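Mite allergen Der p 5 (Dermatophagoides pteronyssinus, PDB 3MQ1) is an IgE-binding house dust mite allergen of unknown physiological role that forms homodimers, three of which can assemble into a hexamer. Local coordinates at residues 58-63 with 78-83; 51-56 with 85-90. One frame throughout, in Å; residues are numbered along the deposited sequence.

Contact 1: residues 58-63 with 78-83; sequences GVLDRL and EMAKKS. With PO4 (phosphate ion), chain U.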
# COMPACT_ATOMS: atom_id res chain seq x y z
N GLY B 58 -11.62 8.53 -23.91
CA GLY B 58 -10.86 9.50 -24.67
C GLY B 58 -10.90 10.86 -24.01
O GLY B 58 -9.91 11.59 -24.00
N VAL B 59 -12.06 11.21 -23.45
CA VAL B 59 -12.22 12.48 -22.75
C VAL B 59 -11.44 12.46 -21.44
O VAL B 59 -10.81 13.44 -21.06
CB VAL B 59 -13.70 12.77 -22.45
CG1 VAL B 59 -13.84 14.09 -21.72
CG2 VAL B 59 -14.51 12.77 -23.73
N LEU B 60 -11.48 11.32 -20.75
CA LEU B 60 -10.79 11.15 -19.49
C LEU B 60 -9.27 11.20 -19.67
O LEU B 60 -8.54 11.62 -18.77
CB LEU B 60 -11.19 9.84 -18.82
CG LEU B 60 -12.66 9.73 -18.41
CD1 LEU B 60 -12.98 8.33 -17.91
CD2 LEU B 60 -13.00 10.78 -17.36
N ASP B 61 -8.81 10.77 -20.84
CA ASP B 61 -7.39 10.80 -21.16
C ASP B 61 -6.93 12.24 -21.40
O ASP B 61 -5.83 12.62 -21.01
CB ASP B 61 -7.10 9.95 -22.40
CG ASP B 61 -7.10 8.46 -22.09
OD1 ASP B 61 -6.87 8.10 -20.92
OD2 ASP B 61 -7.33 7.66 -23.02
N ARG B 62 -7.79 13.02 -22.04
CA ARG B 62 -7.50 14.42 -22.33
C ARG B 62 -7.45 15.23 -21.04
O ARG B 62 -6.56 16.06 -20.84
CB ARG B 62 -8.55 15.00 -23.27
CG ARG B 62 -8.63 14.30 -24.61
CD ARG B 62 -9.93 14.64 -25.34
NE ARG B 62 -10.06 13.90 -26.59
CZ ARG B 62 -11.15 13.89 -27.34
NH1 ARG B 62 -12.22 14.58 -26.97
NH2 ARG B 62 -11.17 13.19 -28.46
N LEU B 63 -8.42 14.99 -20.16
CA LEU B 63 -8.51 15.70 -18.89
C LEU B 63 -7.26 15.50 -18.05
O LEU B 63 -6.77 16.43 -17.41
CB LEU B 63 -9.74 15.24 -18.11
CG LEU B 63 -11.10 15.58 -18.73
CD1 LEU B 63 -12.22 14.88 -17.98
CD2 LEU B 63 -11.31 17.09 -18.74
N GLU B 78 -8.65 8.72 -12.87
CA GLU B 78 -8.12 7.36 -12.96
C GLU B 78 -9.21 6.33 -12.68
O GLU B 78 -9.36 5.36 -13.43
CB GLU B 78 -6.96 7.17 -11.99
CG GLU B 78 -5.70 7.95 -12.35
CD GLU B 78 -4.57 7.72 -11.37
OE1 GLU B 78 -4.78 7.00 -10.38
OE2 GLU B 78 -3.46 8.26 -11.60
N MET B 79 -9.96 6.54 -11.61
CA MET B 79 -11.04 5.64 -11.23
C MET B 79 -12.15 5.64 -12.28
O MET B 79 -12.69 4.59 -12.63
CB MET B 79 -11.62 6.02 -9.87
CG MET B 79 -10.66 5.81 -8.71
SD MET B 79 -10.09 4.11 -8.60
CE MET B 79 -11.64 3.23 -8.44
N ALA B 80 -12.48 6.83 -12.78
CA ALA B 80 -13.51 6.96 -13.80
C ALA B 80 -13.13 6.17 -15.05
O ALA B 80 -13.98 5.57 -15.70
CB ALA B 80 -13.72 8.43 -14.15
N LYS B 81 -11.84 6.18 -15.38
CA LYS B 81 -11.34 5.45 -16.53
C LYS B 81 -11.25 3.96 -16.23
O LYS B 81 -11.51 3.12 -17.09
CB LYS B 81 -9.96 5.99 -16.94
CG LYS B 81 -9.36 5.29 -18.15
CD LYS B 81 -7.97 5.82 -18.46
CE LYS B 81 -7.36 5.11 -19.66
NZ LYS B 81 -5.98 5.59 -19.94
N LYS B 82 -10.88 3.63 -14.99
CA LYS B 82 -10.76 2.24 -14.57
C LYS B 82 -12.11 1.54 -14.57
O LYS B 82 -12.26 0.46 -15.15
CB LYS B 82 -10.12 2.16 -13.18
CG LYS B 82 -9.89 0.74 -12.69
CD LYS B 82 -9.28 0.73 -11.29
N SER B 83 -13.10 2.16 -13.93
CA SER B 83 -14.45 1.61 -13.89
C SER B 83 -15.02 1.47 -15.30
O SER B 83 -15.88 0.63 -15.54
CB SER B 83 -15.36 2.49 -13.04
OG SER B 83 -14.90 2.56 -11.70
P PO4 U . -14.31 11.40 -28.38
O1 PO4 U . -13.24 10.39 -28.08
O2 PO4 U . -15.13 11.65 -27.14
O3 PO4 U . -13.69 12.70 -28.82
O4 PO4 U . -15.21 10.88 -29.48
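Leu60 and Asp61 of helix 36-63 meet Ala80 and Lys81 of helix 71-99, near the end of an antiparallel helical hairpin in this three-helix, all-alpha allergen. The short axes approach to 9.7 Å with 159° between their directions. Leu60 supplies the apolar part. Its CD1 lies against the peptide joining Ala80 to Lys81, 3.5 Å from Lys81 N, and also touches the methyl of Ala80, with CD1 3.8 Å from Ala80 CB. The other branch, CD2, approaches that same methyl, while Lys81 CB borders CD1, so the fork of the leucine sits over the second helix at its backbone. Beside this patch a salt bridge closes the partly exposed flank. Lys81 NZ donates to Asp61 OD1 at 2.8 Å, meeting the oxygen on its syn side and only 16° out of the carboxylate plane. Two side chains that cross at about a right angle make this bond: the lysine leaves its helix with CG opposite the backbone N (chi1 -179°) and stays fully extended, which carries its ammonium across to the short aspartate. Lys81 CD and CE pass alongside OD1 on the way.

Leu77, just before 78-83 on helix 71-99, continues the packing on Leu60 and Leu63. Gln12 of the second subunit packs on Met79 and Ala80, so another chain also borders helix 71-99 here. On the outer surface of helix 36-63, Arg62 holds a phosphate ion, probably from the crystallisation liquor. One oxygen, O3, lies near the guanidinium plane at its edge and accepts from both terminal nitrogens: Arg62 NH2 donates to it at 2.6 Å, and Arg62 NH1 more weakly at 3.0 Å.

Contact 2: residues 51-56 with 85-90; sequences AMIDGV and DILERD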
# COMPACT_ATOMS: atom_id res chain seq x y z
N ALA B 51 -19.44 1.90 -27.20
CA ALA B 51 -18.98 3.09 -27.91
C ALA B 51 -18.92 4.29 -26.97
O ALA B 51 -17.99 5.09 -27.04
CB ALA B 51 -19.90 3.38 -29.09
N MET B 52 -19.91 4.40 -26.10
CA MET B 52 -19.94 5.47 -25.11
C MET B 52 -18.71 5.41 -24.20
O MET B 52 -18.00 6.40 -24.04
CB MET B 52 -21.21 5.40 -24.27
CG MET B 52 -21.12 6.17 -22.95
SD MET B 52 -22.69 6.24 -22.06
CE MET B 52 -23.64 7.30 -23.15
N ILE B 53 -18.47 4.24 -23.63
CA ILE B 53 -17.33 4.03 -22.75
C ILE B 53 -16.03 4.40 -23.46
O ILE B 53 -15.12 4.98 -22.85
CB ILE B 53 -17.24 2.57 -22.27
CG1 ILE B 53 -18.53 2.17 -21.55
CG2 ILE B 53 -16.03 2.38 -21.37
CD1 ILE B 53 -18.51 0.76 -21.01
N ASP B 54 -15.94 4.06 -24.74
CA ASP B 54 -14.78 4.41 -25.55
C ASP B 54 -14.60 5.92 -25.61
O ASP B 54 -13.52 6.44 -25.32
CB ASP B 54 -14.92 3.85 -26.97
CG ASP B 54 -14.72 2.36 -27.03
OD1 ASP B 54 -14.08 1.80 -26.11
OD2 ASP B 54 -15.18 1.73 -28.01
N GLY B 55 -15.66 6.62 -25.98
CA GLY B 55 -15.62 8.07 -26.10
C GLY B 55 -15.27 8.75 -24.79
O GLY B 55 -14.41 9.62 -24.74
N VAL B 56 -15.95 8.34 -23.72
CA VAL B 56 -15.72 8.91 -22.40
C VAL B 56 -14.27 8.73 -21.96
O VAL B 56 -13.68 9.63 -21.37
CB VAL B 56 -16.65 8.28 -21.34
CG1 VAL B 56 -16.35 8.85 -19.96
CG2 VAL B 56 -18.11 8.50 -21.72
N ASP B 85 -13.14 0.63 -17.92
CA ASP B 85 -12.49 -0.55 -18.47
C ASP B 85 -13.21 -1.82 -18.05
O ASP B 85 -13.61 -2.63 -18.89
CB ASP B 85 -11.02 -0.61 -18.04
CG ASP B 85 -10.19 0.51 -18.64
OD1 ASP B 85 -10.65 1.13 -19.61
OD2 ASP B 85 -9.07 0.75 -18.14
N ILE B 86 -13.39 -2.00 -16.74
CA ILE B 86 -14.05 -3.18 -16.21
C ILE B 86 -15.44 -3.37 -16.82
O ILE B 86 -15.77 -4.46 -17.30
CB ILE B 86 -14.18 -3.11 -14.67
CG1 ILE B 86 -12.80 -3.09 -14.02
CG2 ILE B 86 -15.00 -4.29 -14.16
CD1 ILE B 86 -12.83 -3.07 -12.51
N LEU B 87 -16.24 -2.31 -16.79
CA LEU B 87 -17.59 -2.36 -17.35
C LEU B 87 -17.57 -2.85 -18.80
O LEU B 87 -18.27 -3.79 -19.15
CB LEU B 87 -18.24 -0.98 -17.28
CG LEU B 87 -19.63 -0.86 -17.91
CD1 LEU B 87 -20.58 -1.89 -17.33
CD2 LEU B 87 -20.19 0.55 -17.72
N GLU B 88 -16.75 -2.20 -19.62
CA GLU B 88 -16.65 -2.56 -21.03
C GLU B 88 -16.13 -3.98 -21.20
O GLU B 88 -16.55 -4.70 -22.10
CB GLU B 88 -15.74 -1.57 -21.77
CG GLU B 88 -15.70 -1.79 -23.27
CD GLU B 88 -14.72 -0.86 -23.96
OE1 GLU B 88 -13.77 -0.40 -23.30
OE2 GLU B 88 -14.90 -0.59 -25.17
N ARG B 89 -15.20 -4.37 -20.33
CA ARG B 89 -14.63 -5.71 -20.37
C ARG B 89 -15.72 -6.78 -20.28
O ARG B 89 -15.80 -7.67 -21.13
CB ARG B 89 -13.63 -5.90 -19.23
CG ARG B 89 -13.01 -7.29 -19.17
CD ARG B 89 -12.02 -7.41 -18.02
NE ARG B 89 -10.93 -6.44 -18.14
CZ ARG B 89 -9.93 -6.33 -17.28
NH1 ARG B 89 -9.86 -7.13 -16.22
NH2 ARG B 89 -8.99 -5.41 -17.46
N ASP B 90 -16.56 -6.68 -19.26
CA ASP B 90 -17.66 -7.62 -19.08
C ASP B 90 -18.66 -7.53 -20.23
O ASP B 90 -19.22 -8.54 -20.64
CB ASP B 90 -18.36 -7.37 -17.74
CG ASP B 90 -17.46 -7.63 -16.55
OD1 ASP B 90 -16.33 -8.10 -16.76
OD2 ASP B 90 -17.89 -7.35 -15.41
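Glu88 leaves helix 71-99 with CG opposite its backbone N (chi1 -174°) and continues extended, reaching toward helix 36-63, where the carboxyl group of Asp54 lies next to its own. In Asp54, CG lies opposite the carbonyl carbon (chi1 -74°), which swings the end of a side chain that starts off to one side nearer the other helix. The two acids cross at about a right angle with their carboxylate planes 60° apart, and Asp54 OD1 comes to 2.7 Å from Glu88 OE2.

Next to them Ile53 packs between the helices, whose short axes approach to 10.0 Å and run antiparallel, as in the hairpin of a helical bundle. Its CG1 branch extends toward the partner helix, and the terminal CD1 lodges between two neighbouring residues: it is 3.7 Å from Leu87 CG and equally 3.7 Å from Glu88 CB. Leu87 also offers its CD2 to that methyl. The shorter branch, CG2, runs beside the stem of the glutamate, with CG2 4.0 Å from Glu88 CB.

On the flanks, Met52 packs on Leu63 of the second subunit and Ile86 on Arg8 of that subunit. Arg57, one turn beyond Ile53 on the same helix, links the acids: its NH1 forms a salt bridge with Asp54 OD1, and its NH2 with Glu88 OE1 and Asp85 OD1. Its guanidinium would probably offset part of the negative charge, which makes the gathering of three acids around it tolerable.

In the fold
Both contacts join helix 36-63 to helix 71-99; the centres of the two contacts are about 10 Å apart, and contact 1 is nested inside the loop closed by contact 2. Contact 2 sits nearer the middle of the chain, about 6 Å from its centre, against 14 Å for contact 1. Neither is wholly core: each pairs one buried aliphatic residue, Leu60 or Ile53, with a more open polar flank. The flanks differ in charge. Contact 1 bridges opposite charges directly, whereas contact 2 brings two acids together beside an arginine. Both border the second subunit, and their 71-99 segments belong to an experimentally defined conformational IgE-binding epitope.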